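Local coordinates for cellulase (Uncultured bacterium, PDB 6XSO), which is a family 5 endoglucanase of broad specificity that hydrolyses cellulose and probably related beta-linked plant polysaccharides such as xylan, at residues A[84-89]-A[122-127]. Numbering follows the deposited sequence.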
loop_
_atom_site.group_PDB
_atom_site.type_symbol
_atom_site.label_atom_id
_atom_site.label_comp_id
_atom_site.label_asym_id
_atom_site.label_seq_id
_atom_site.Cartn_x
_atom_site.Cartn_y
_atom_site.Cartn_z
ATOM N N THR A 84 8.441 7.360 0.865
ATOM C CA THR A 84 9.087 7.791 -0.371
ATOM C C THR A 84 10.573 7.975 -0.109
ATOM O O THR A 84 10.961 8.689 0.824
ATOM C CB THR A 84 8.451 9.079 -0.902
ATOM O OG1 THR A 84 7.064 8.831 -1.196
ATOM C CG2 THR A 84 9.194 9.577 -2.161
ATOM N N TRP A 85 11.402 7.341 -0.942
ATOM C CA TRP A 85 12.810 7.183 -0.621
ATOM C C TRP A 85 13.769 8.061 -1.419
ATOM O O TRP A 85 14.891 8.280 -0.955
ATOM C CB TRP A 85 13.240 5.710 -0.780
ATOM C CG TRP A 85 12.440 4.774 0.075
ATOM C CD1 TRP A 85 11.266 4.173 -0.257
ATOM C CD2 TRP A 85 12.759 4.332 1.409
ATOM N NE1 TRP A 85 10.816 3.397 0.792
ATOM C CE2 TRP A 85 11.717 3.469 1.820
ATOM C CE3 TRP A 85 13.816 4.579 2.291
ATOM C CZ2 TRP A 85 11.715 2.836 3.050
ATOM C CZ3 TRP A 85 13.794 3.964 3.539
ATOM C CH2 TRP A 85 12.737 3.117 3.910
ATOM N N TYR A 86 13.361 8.585 -2.581
ATOM C CA TYR A 86 14.340 9.124 -3.520
ATOM C C TYR A 86 15.052 10.368 -3.000
ATOM O O TYR A 86 16.195 10.639 -3.410
ATOM C CB TYR A 86 13.703 9.393 -4.889
ATOM C CG TYR A 86 12.803 10.625 -4.991
ATOM C CD1 TYR A 86 13.306 11.842 -5.440
ATOM C CD2 TYR A 86 11.449 10.549 -4.687
ATOM C CE1 TYR A 86 12.481 12.958 -5.548
ATOM C CE2 TYR A 86 10.628 11.658 -4.788
ATOM C CZ TYR A 86 11.156 12.857 -5.229
ATOM O OH TYR A 86 10.354 13.971 -5.342
ATOM N N GLN A 87 14.410 11.152 -2.132
ATOM C CA GLN A 87 15.063 12.317 -1.545
ATOM C C GLN A 87 15.921 11.945 -0.345
ATOM O O GLN A 87 16.465 12.839 0.321
ATOM C CB GLN A 87 14.043 13.387 -1.160
ATOM C CG GLN A 87 13.107 13.752 -2.316
ATOM C CD GLN A 87 12.392 15.068 -2.112
ATOM O OE1 GLN A 87 11.284 15.100 -1.582
ATOM N NE2 GLN A 87 13.035 16.169 -2.514
ATOM N N GLU A 88 16.049 10.645 -0.073
ATOM C CA GLU A 88 16.828 10.126 1.043
ATOM C C GLU A 88 17.921 9.174 0.574
ATOM O O GLU A 88 18.517 8.476 1.398
ATOM C CB GLU A 88 15.899 9.450 2.067
ATOM C CG GLU A 88 14.804 10.352 2.635
ATOM C CD GLU A 88 15.323 11.529 3.475
ATOM O OE1 GLU A 88 16.508 11.565 3.868
ATOM O OE2 GLU A 88 14.520 12.438 3.754
ATOM N N MET A 89 18.213 9.157 -0.725
ATOM C CA MET A 89 19.173 8.257 -1.340
ATOM C C MET A 89 20.283 9.074 -1.982
ATOM O O MET A 89 20.023 10.109 -2.602
ATOM C CB MET A 89 18.495 7.433 -2.437
ATOM C CG MET A 89 17.479 6.434 -1.917
ATOM S SD MET A 89 16.333 5.784 -3.149
ATOM C CE MET A 89 17.453 4.852 -4.186
ATOM N N HIS A 122 6.935 4.328 -2.243
ATOM C CA HIS A 122 5.674 5.005 -2.547
ATOM C C HIS A 122 5.848 5.950 -3.705
ATOM O O HIS A 122 5.655 5.562 -4.868
ATOM C CB HIS A 122 5.099 5.617 -1.261
ATOM C CG HIS A 122 3.641 5.915 -1.348
ATOM N ND1 HIS A 122 2.681 4.945 -1.155
ATOM C CD2 HIS A 122 2.969 7.046 -1.669
ATOM C CE1 HIS A 122 1.482 5.470 -1.301
ATOM N NE2 HIS A 122 1.622 6.752 -1.587
ATOM N N HIS A 123 6.152 7.246 -3.484
ATOM C CA HIS A 123 6.210 8.202 -4.591
ATOM C C HIS A 123 7.521 8.168 -5.348
ATOM O O HIS A 123 7.810 9.070 -6.139
ATOM C CB HIS A 123 5.863 9.615 -4.138
ATOM C CG HIS A 123 4.429 9.771 -3.763
ATOM N ND1 HIS A 123 3.398 9.305 -4.553
ATOM C CD2 HIS A 123 3.851 10.340 -2.682
ATOM C CE1 HIS A 123 2.244 9.585 -3.971
ATOM N NE2 HIS A 123 2.490 10.225 -2.840
ATOM N N ASP A 124 8.295 7.111 -5.123
ATOM C CA ASP A 124 9.269 6.675 -6.123
ATOM C C ASP A 124 8.598 6.186 -7.391
ATOM O O ASP A 124 9.262 6.140 -8.441
ATOM C CB ASP A 124 10.101 5.593 -5.450
ATOM C CG ASP A 124 10.748 6.095 -4.155
ATOM O OD1 ASP A 124 11.775 6.808 -4.260
ATOM O OD2 ASP A 124 10.194 5.809 -3.059
ATOM N N THR A 125 7.314 5.833 -7.310
ATOM C CA THR A 125 6.434 5.571 -8.437
ATOM C C THR A 125 5.444 6.722 -8.587
ATOM O O THR A 125 5.266 7.551 -7.684
ATOM C CB THR A 125 5.606 4.294 -8.236
ATOM O OG1 THR A 125 4.655 4.495 -7.174
ATOM C CG2 THR A 125 6.459 3.083 -7.938
ATOM N N GLY A 126 4.767 6.741 -9.734
ATOM C CA GLY A 126 3.574 7.540 -9.914
ATOM C C GLY A 126 3.625 8.457 -11.115
ATOM O O GLY A 126 4.531 8.403 -11.955
ATOM N N ALA A 127 2.604 9.301 -11.215
ATOM C CA ALA A 127 2.444 10.170 -12.369
ATOM C C ALA A 127 3.380 11.373 -12.304
ATOM O O ALA A 127 3.409 12.107 -11.306
ATOM C CB ALA A 127 0.992 10.648 -12.439
#
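His122 meets Thr84 through its CB, which lies 3.8 Å from Thr84 OG1; that oxygen sits at the edge of the His122 ring, whose ND1 is hydrogen-bonded to Asn120 ND2. At His123 the backbone takes over: N donates to Thr84 OG1 at 2.9 Å, with an N-H...O angle of 154°. The hydroxyl, anti to its own carbonyl carbon, is also hydrogen-bonded to Asp40 O, linking the loops that follow strands 31-34 and 116-119. His123 CB packs beside the same threonine, 3.9 Å from CG2. Asp124 is the residue most covered by the other segment. Its chi1 of -56° sets CG beside its own backbone N, and OD2 takes the N-H of Trp85 on its syn lone pair at 2.9 Å. The same oxygen sits at the edge of the indole, 3.4 Å from Trp85 CD1. OD1 lies 2.9 Å from Tyr86 N and at the edge of the Tyr86 ring, in its plane, and is hydrogen-bonded to Trp135 NE1. An alanine in place of Asp124 would probably leave the Trp85 N-H and Trp135 NE1 without these acceptors. Thr125 closes a type I beta turn, its N and OG1 both donating to His122 O. The two loops follow successive strands, 78-81 and 116-119, and their contact joins neighbouring beta-alpha loops at the C-terminal end of the TIM barrel, where family 5 glycoside hydrolases hold their active site.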